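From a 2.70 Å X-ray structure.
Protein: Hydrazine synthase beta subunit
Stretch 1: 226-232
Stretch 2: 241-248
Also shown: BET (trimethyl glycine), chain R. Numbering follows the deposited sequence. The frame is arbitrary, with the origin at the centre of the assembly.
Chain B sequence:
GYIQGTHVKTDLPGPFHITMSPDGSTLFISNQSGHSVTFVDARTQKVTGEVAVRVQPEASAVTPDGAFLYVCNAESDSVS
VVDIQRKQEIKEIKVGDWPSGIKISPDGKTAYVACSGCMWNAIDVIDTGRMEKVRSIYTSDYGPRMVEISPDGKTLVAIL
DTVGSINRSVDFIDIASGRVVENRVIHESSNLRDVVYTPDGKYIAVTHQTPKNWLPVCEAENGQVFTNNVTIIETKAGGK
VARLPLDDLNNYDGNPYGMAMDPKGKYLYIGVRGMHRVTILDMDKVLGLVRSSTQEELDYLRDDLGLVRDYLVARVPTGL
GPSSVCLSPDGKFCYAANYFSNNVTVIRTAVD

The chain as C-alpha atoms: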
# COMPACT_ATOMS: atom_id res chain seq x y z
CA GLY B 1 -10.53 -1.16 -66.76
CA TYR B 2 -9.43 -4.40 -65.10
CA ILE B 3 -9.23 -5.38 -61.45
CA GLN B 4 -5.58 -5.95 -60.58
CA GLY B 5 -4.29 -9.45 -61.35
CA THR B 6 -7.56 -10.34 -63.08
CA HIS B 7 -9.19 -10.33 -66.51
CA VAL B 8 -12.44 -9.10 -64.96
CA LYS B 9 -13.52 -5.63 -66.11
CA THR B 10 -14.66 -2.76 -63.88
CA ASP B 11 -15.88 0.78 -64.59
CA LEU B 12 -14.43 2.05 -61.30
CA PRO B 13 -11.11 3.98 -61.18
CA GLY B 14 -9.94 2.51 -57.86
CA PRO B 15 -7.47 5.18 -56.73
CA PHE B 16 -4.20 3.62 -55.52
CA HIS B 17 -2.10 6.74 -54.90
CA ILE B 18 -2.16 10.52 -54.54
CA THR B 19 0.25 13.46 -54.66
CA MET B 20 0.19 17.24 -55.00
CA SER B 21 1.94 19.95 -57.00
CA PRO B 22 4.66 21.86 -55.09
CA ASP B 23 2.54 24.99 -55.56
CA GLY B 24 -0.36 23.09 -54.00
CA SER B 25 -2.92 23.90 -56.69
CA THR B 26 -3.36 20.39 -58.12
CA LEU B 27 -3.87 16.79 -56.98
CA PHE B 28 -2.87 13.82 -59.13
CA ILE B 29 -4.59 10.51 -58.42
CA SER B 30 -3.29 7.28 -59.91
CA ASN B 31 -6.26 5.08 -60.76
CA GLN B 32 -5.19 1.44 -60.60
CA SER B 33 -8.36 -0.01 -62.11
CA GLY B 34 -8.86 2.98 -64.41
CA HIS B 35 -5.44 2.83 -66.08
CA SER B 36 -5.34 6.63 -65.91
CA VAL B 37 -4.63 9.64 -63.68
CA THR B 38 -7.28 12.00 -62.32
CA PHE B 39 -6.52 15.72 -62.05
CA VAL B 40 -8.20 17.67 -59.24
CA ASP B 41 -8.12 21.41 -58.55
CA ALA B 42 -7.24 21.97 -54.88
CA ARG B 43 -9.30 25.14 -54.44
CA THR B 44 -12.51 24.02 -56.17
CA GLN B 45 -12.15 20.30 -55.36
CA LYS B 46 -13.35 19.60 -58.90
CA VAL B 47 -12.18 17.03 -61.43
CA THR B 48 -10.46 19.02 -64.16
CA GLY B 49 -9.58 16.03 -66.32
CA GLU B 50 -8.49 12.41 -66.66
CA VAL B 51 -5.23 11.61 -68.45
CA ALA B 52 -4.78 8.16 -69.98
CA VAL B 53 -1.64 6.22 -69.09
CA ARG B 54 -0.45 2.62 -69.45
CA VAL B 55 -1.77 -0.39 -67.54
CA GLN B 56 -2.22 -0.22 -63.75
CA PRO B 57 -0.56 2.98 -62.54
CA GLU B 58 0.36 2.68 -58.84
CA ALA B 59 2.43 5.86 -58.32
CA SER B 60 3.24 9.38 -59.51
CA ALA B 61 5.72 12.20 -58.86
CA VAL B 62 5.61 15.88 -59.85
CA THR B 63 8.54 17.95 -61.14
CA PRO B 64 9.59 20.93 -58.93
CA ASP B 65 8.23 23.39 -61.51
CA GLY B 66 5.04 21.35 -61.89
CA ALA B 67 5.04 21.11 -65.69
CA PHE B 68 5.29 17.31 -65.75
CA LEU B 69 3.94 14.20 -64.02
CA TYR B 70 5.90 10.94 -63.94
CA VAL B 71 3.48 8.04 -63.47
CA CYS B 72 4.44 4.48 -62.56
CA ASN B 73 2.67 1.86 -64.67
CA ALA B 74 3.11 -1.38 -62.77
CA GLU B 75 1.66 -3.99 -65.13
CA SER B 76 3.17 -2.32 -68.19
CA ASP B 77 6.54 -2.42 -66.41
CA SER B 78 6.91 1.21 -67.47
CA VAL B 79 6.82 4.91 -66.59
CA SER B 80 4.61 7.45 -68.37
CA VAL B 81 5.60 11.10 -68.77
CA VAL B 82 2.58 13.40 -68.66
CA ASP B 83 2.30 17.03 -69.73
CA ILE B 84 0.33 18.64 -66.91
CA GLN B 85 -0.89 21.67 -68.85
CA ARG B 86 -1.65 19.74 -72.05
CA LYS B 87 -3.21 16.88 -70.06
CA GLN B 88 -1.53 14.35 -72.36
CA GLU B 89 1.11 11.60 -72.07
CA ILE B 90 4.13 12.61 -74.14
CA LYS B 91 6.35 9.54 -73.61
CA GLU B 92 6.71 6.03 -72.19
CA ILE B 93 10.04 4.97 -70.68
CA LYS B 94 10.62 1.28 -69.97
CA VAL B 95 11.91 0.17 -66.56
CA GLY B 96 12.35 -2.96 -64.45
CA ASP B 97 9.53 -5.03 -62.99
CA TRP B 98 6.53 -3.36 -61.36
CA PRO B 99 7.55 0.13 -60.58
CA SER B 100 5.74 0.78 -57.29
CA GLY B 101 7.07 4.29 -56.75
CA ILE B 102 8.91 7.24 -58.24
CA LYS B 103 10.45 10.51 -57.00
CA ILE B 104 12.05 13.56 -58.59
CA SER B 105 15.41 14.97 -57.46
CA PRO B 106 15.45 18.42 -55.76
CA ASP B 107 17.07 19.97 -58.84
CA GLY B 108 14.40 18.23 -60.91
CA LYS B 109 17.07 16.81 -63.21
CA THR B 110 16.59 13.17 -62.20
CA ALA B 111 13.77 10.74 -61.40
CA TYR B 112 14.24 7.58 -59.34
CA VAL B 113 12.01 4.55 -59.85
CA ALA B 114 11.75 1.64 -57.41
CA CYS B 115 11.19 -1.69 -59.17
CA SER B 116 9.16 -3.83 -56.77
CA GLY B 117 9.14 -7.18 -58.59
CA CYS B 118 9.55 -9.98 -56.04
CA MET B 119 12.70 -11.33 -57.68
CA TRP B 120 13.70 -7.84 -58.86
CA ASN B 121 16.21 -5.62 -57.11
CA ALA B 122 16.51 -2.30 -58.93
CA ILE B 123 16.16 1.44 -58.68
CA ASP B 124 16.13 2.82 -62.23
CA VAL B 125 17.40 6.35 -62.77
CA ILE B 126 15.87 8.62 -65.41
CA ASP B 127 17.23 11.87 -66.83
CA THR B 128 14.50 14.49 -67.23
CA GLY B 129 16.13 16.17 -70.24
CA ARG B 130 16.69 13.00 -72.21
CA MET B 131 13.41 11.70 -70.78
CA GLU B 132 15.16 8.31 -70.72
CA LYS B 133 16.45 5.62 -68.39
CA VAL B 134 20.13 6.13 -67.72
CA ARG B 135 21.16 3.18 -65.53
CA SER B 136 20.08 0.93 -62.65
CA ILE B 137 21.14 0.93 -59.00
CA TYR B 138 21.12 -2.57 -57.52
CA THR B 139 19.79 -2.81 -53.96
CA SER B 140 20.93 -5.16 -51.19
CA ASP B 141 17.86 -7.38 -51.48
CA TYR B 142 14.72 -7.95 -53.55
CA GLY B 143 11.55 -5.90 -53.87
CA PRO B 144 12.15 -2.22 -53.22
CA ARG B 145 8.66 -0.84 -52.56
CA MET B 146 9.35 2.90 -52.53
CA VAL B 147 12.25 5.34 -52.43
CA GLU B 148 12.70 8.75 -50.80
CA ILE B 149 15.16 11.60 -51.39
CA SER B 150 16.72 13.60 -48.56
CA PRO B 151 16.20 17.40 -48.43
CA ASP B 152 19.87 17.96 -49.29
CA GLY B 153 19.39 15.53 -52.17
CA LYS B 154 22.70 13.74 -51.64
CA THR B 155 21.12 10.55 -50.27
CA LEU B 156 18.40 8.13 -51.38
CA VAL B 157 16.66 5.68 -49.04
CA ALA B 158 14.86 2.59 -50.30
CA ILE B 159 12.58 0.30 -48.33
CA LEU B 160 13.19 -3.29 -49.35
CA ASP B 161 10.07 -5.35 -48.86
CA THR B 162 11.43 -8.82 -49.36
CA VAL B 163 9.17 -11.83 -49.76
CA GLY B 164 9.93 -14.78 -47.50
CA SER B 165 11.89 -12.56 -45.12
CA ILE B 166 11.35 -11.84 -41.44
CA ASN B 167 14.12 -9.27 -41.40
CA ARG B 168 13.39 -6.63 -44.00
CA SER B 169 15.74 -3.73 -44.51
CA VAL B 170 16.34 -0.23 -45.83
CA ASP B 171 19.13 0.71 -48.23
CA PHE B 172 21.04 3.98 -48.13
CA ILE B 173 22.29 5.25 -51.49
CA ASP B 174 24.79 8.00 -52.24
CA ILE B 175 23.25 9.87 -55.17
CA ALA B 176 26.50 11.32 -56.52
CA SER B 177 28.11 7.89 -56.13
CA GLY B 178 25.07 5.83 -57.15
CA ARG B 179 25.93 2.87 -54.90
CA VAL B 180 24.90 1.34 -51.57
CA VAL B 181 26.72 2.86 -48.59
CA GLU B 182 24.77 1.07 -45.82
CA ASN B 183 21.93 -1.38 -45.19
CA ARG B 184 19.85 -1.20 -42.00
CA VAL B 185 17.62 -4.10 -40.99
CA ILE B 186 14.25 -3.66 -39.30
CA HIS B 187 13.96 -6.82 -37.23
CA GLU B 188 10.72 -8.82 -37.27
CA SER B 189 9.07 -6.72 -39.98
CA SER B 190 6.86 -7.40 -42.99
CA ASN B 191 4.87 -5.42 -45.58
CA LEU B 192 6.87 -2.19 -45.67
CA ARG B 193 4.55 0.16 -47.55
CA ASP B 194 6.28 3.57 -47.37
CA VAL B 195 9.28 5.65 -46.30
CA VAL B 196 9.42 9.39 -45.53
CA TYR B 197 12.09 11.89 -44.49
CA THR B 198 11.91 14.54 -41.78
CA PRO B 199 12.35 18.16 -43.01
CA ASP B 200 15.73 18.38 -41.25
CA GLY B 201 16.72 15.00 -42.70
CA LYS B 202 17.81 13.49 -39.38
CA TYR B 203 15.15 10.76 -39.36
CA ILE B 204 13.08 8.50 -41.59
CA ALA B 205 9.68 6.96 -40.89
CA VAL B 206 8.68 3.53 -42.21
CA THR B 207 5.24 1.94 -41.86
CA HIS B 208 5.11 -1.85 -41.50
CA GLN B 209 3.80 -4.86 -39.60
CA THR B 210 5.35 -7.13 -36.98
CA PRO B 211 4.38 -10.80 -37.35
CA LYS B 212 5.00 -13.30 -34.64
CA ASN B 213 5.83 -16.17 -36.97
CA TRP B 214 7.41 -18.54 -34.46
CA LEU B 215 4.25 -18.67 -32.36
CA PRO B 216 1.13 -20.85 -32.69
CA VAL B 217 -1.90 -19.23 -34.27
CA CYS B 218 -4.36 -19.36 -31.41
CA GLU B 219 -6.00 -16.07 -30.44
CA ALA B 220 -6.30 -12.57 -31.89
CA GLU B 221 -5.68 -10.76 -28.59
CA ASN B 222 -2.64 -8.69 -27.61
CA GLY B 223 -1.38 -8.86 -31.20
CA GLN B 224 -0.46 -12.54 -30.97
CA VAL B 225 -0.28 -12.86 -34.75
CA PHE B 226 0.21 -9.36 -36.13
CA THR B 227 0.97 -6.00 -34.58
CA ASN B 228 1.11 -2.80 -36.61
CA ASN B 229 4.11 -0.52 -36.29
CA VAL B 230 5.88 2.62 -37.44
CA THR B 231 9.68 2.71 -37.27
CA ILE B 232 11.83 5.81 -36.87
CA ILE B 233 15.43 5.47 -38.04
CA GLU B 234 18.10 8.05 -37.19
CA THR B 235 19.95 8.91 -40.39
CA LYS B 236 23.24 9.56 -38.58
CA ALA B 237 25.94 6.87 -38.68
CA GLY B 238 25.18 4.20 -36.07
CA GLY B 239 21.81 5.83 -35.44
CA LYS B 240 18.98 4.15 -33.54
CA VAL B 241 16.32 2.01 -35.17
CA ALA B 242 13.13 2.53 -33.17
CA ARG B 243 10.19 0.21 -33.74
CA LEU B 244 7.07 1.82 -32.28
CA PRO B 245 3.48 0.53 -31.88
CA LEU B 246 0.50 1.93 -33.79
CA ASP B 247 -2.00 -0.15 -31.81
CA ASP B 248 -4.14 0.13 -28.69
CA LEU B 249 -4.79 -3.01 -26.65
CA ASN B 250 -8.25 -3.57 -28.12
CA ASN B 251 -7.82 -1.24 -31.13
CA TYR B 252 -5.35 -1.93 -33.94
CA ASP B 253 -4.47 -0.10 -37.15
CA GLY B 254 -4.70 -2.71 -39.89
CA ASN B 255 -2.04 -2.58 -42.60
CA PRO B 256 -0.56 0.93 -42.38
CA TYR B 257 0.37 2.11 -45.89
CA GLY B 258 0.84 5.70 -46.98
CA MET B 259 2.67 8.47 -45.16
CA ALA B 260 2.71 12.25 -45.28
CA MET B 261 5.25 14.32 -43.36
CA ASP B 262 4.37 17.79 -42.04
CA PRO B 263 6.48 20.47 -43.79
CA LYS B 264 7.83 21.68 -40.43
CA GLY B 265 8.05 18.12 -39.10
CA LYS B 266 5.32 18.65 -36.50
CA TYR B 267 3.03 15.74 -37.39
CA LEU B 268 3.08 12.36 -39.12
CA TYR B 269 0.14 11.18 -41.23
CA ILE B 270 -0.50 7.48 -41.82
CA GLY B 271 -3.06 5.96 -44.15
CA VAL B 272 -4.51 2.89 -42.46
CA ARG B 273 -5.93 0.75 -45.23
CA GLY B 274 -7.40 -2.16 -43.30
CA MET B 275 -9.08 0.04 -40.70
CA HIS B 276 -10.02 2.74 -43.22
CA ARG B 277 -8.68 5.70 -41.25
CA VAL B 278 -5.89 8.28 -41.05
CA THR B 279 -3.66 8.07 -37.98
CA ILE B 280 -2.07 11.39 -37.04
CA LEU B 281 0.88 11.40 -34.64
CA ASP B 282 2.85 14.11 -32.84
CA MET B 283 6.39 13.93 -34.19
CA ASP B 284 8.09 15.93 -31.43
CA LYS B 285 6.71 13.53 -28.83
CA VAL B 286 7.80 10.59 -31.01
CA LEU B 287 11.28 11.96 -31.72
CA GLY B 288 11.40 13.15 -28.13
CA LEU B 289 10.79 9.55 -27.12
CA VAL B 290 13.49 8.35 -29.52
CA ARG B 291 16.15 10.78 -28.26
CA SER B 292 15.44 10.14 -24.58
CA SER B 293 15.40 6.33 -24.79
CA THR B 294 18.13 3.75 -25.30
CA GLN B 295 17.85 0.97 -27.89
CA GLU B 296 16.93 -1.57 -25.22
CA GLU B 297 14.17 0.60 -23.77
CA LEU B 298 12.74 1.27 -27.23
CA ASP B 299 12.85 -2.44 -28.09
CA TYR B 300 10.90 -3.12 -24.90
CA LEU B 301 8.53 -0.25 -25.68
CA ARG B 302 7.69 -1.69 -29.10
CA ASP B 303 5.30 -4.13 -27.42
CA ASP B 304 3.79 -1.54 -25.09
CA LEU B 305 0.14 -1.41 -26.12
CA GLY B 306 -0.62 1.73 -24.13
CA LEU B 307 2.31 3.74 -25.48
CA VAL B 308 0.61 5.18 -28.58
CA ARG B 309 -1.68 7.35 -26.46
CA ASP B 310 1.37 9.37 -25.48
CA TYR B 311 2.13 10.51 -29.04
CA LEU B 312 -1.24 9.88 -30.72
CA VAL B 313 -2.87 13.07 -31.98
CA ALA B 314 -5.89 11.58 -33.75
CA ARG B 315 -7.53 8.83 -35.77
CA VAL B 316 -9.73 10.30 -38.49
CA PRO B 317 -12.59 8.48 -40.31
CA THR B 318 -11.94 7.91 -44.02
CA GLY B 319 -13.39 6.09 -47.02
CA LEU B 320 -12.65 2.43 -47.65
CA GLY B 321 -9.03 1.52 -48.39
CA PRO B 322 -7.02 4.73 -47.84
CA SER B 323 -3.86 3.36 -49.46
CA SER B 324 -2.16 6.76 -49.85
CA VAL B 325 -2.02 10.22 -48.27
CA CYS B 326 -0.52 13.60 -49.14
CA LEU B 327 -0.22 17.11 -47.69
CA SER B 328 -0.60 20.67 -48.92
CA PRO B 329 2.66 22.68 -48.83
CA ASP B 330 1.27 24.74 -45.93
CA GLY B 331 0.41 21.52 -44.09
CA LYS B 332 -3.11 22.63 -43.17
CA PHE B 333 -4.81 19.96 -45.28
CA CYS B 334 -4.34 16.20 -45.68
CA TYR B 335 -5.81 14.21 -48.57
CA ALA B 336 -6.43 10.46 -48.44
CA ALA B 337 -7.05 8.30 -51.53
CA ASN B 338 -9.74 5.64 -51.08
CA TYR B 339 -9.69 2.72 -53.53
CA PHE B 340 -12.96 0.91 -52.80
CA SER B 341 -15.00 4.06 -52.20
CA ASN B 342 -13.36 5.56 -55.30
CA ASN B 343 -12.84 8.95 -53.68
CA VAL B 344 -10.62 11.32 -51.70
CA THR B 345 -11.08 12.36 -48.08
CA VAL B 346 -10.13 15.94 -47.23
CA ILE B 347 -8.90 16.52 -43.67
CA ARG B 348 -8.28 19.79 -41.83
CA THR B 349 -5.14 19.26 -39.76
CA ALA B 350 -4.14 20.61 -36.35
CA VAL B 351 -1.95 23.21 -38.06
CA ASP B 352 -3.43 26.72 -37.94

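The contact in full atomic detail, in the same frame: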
# COMPACT_ATOMS: atom_id res chain seq x y z
N PHE B 226 -0.34 -10.58 -35.57
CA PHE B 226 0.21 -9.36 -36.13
C PHE B 226 0.06 -8.16 -35.20
O PHE B 226 -0.98 -7.99 -34.56
CB PHE B 226 -0.45 -9.03 -37.47
CG PHE B 226 0.18 -9.72 -38.65
CD1 PHE B 226 1.40 -9.30 -39.14
CD2 PHE B 226 -0.46 -10.78 -39.27
CE1 PHE B 226 1.98 -9.93 -40.23
CE2 PHE B 226 0.11 -11.41 -40.35
CZ PHE B 226 1.33 -10.98 -40.83
N THR B 227 1.10 -7.34 -35.14
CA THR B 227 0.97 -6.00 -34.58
C THR B 227 1.32 -5.02 -35.69
O THR B 227 1.99 -5.38 -36.65
CB THR B 227 1.89 -5.76 -33.36
OG1 THR B 227 3.26 -5.83 -33.77
CG2 THR B 227 1.63 -6.80 -32.28
N ASN B 228 0.85 -3.79 -35.58
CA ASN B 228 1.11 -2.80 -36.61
C ASN B 228 2.00 -1.68 -36.09
O ASN B 228 1.71 -1.08 -35.05
CB ASN B 228 -0.19 -2.25 -37.16
CG ASN B 228 -1.07 -3.34 -37.75
OD1 ASN B 228 -0.98 -3.65 -38.94
ND2 ASN B 228 -1.93 -3.93 -36.93
N ASN B 229 3.07 -1.39 -36.82
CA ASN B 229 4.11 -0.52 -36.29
C ASN B 229 4.64 0.53 -37.27
O ASN B 229 4.60 0.35 -38.48
CB ASN B 229 5.28 -1.38 -35.80
CG ASN B 229 4.85 -2.44 -34.81
OD1 ASN B 229 4.52 -3.56 -35.19
ND2 ASN B 229 4.85 -2.09 -33.53
N VAL B 230 5.14 1.62 -36.70
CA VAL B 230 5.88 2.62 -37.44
C VAL B 230 7.29 2.71 -36.86
O VAL B 230 7.46 2.74 -35.64
CB VAL B 230 5.19 4.01 -37.40
CG1 VAL B 230 4.83 4.39 -35.97
CG2 VAL B 230 6.07 5.07 -38.04
N THR B 231 8.30 2.71 -37.72
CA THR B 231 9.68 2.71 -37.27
C THR B 231 10.41 3.99 -37.65
O THR B 231 10.41 4.40 -38.81
CB THR B 231 10.45 1.50 -37.83
OG1 THR B 231 9.92 0.29 -37.26
CG2 THR B 231 11.93 1.60 -37.50
N ILE B 232 11.03 4.62 -36.66
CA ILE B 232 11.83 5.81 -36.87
C ILE B 232 13.32 5.47 -36.84
O ILE B 232 13.83 4.96 -35.84
CB ILE B 232 11.54 6.89 -35.80
CG1 ILE B 232 10.04 7.11 -35.66
CG2 ILE B 232 12.26 8.18 -36.14
CD1 ILE B 232 9.38 7.60 -36.93
N VAL B 241 17.48 2.48 -34.43
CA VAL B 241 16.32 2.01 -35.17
C VAL B 241 15.20 1.76 -34.16
O VAL B 241 15.27 0.81 -33.37
CB VAL B 241 16.61 0.73 -35.97
CG1 VAL B 241 15.37 0.26 -36.70
CG2 VAL B 241 17.76 0.97 -36.94
N ALA B 242 14.17 2.59 -34.19
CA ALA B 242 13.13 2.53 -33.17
C ALA B 242 11.82 2.01 -33.73
O ALA B 242 11.15 2.70 -34.49
CB ALA B 242 12.93 3.90 -32.54
N ARG B 243 11.45 0.80 -33.33
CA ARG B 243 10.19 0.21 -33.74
C ARG B 243 9.11 0.58 -32.73
O ARG B 243 9.20 0.22 -31.56
CB ARG B 243 10.32 -1.31 -33.87
CG ARG B 243 11.37 -1.75 -34.88
CD ARG B 243 11.74 -3.21 -34.70
NE ARG B 243 12.59 -3.42 -33.53
CZ ARG B 243 12.92 -4.61 -33.04
NH1 ARG B 243 12.46 -5.72 -33.61
NH2 ARG B 243 13.70 -4.70 -31.97
N LEU B 244 8.10 1.31 -33.18
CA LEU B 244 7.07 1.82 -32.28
C LEU B 244 5.68 1.32 -32.66
O LEU B 244 5.38 1.18 -33.84
CB LEU B 244 7.10 3.35 -32.26
CG LEU B 244 8.39 3.98 -31.72
CD1 LEU B 244 8.30 5.50 -31.74
CD2 LEU B 244 8.70 3.48 -30.32
N PRO B 245 4.83 1.06 -31.66
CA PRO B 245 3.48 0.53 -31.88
C PRO B 245 2.53 1.56 -32.48
O PRO B 245 2.65 2.74 -32.17
CB PRO B 245 3.03 0.13 -30.47
CG PRO B 245 3.76 1.07 -29.58
CD PRO B 245 5.11 1.26 -30.22
N LEU B 246 1.66 1.13 -33.38
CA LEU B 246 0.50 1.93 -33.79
C LEU B 246 -0.81 1.52 -33.11
O LEU B 246 -1.84 2.15 -33.33
CB LEU B 246 0.33 1.87 -35.31
CG LEU B 246 1.39 2.62 -36.11
CD1 LEU B 246 1.35 2.22 -37.57
CD2 LEU B 246 1.19 4.12 -35.95
N ASP B 247 -0.77 0.49 -32.28
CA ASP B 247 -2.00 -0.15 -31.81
C ASP B 247 -2.35 0.14 -30.35
O ASP B 247 -1.47 0.29 -29.50
CB ASP B 247 -1.92 -1.66 -32.00
CG ASP B 247 -1.58 -2.06 -33.42
OD1 ASP B 247 -2.16 -1.48 -34.36
OD2 ASP B 247 -0.73 -2.96 -33.60
N ASP B 248 -3.65 0.21 -30.07
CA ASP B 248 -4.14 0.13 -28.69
C ASP B 248 -4.22 -1.34 -28.31
O ASP B 248 -3.91 -2.21 -29.13
CB ASP B 248 -5.51 0.80 -28.54
CG ASP B 248 -5.47 2.29 -28.85
OD1 ASP B 248 -4.39 2.89 -28.75
OD2 ASP B 248 -6.54 2.85 -29.19
N BET R . 16.01 -10.04 -31.83
CA BET R . 14.82 -9.71 -32.73
C BET R . 14.15 -8.30 -32.26
O BET R . 13.01 -8.43 -31.76
OXT BET R . 14.86 -7.29 -32.46
C1 BET R . 16.24 -11.54 -31.81
C2 BET R . 15.76 -9.59 -30.39
C3 BET R . 17.28 -9.42 -32.38

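Residues 226-232 and 241-245 run as neighbouring antiparallel strands, their N-to-C directions 146° apart, and residues 246-248 carry the second stretch beyond its strand; together the two stretches bury 572 Å² against each other. Val 230, with the largest covered area, sits at the centre of the ladder. It forms a hydrogen-bonded pair with Leu 244: Val 230 N donates to Leu 244 O and Leu 244 N donates to Val 230 O, both at 2.9 Å. The same two-way pairing recurs at Ile 232 and Ala 242, where each N reaches the other residue's O at 2.9 Å. Between them Thr 231 and Arg 243 form a non-hydrogen-bonded pair, with Thr 231 CA and Arg 243 CA 4.3 Å apart, shorter than in the hydrogen-bonded pairs on either side, as antiparallel geometry expects; Thr 231 CA makes a CA-H...O contact with Ala 242 O at 3.1 Å. Val 230 and Leu 244 point to the same face of the sheet as Ile 232 and Ala 242; there Val 230 CG1 packs 3.7 Å from Leu 246 CD2, an apolar contact that extends the pairing past the strand's end. Asn 228 anchors that end through its backbone. Its O accepts from Leu 246 N at 2.8 Å, and its N donates to the carboxylate of Asp 247, Asn 228 N to Asp 247 OD2 being 2.7 Å and nearly linear at 171°. A side-chain acceptor thus takes over where the second strand has ended. Asn 229 adds a weak bond from ND2 to Leu 244 O at 3.3 Å, while its OD1 accepts from Thr 227 OG1 at 3.0 Å. On the opposite face, Thr 231 OG1 lies 3.5 Å from Arg 243 CG. The Arg 243 guanidinium reaches on to the trimethyl glycine carboxylate, with NH2 donating to BET OXT at 2.9 Å and NH1 forming weak bonds to both carboxylate oxygens.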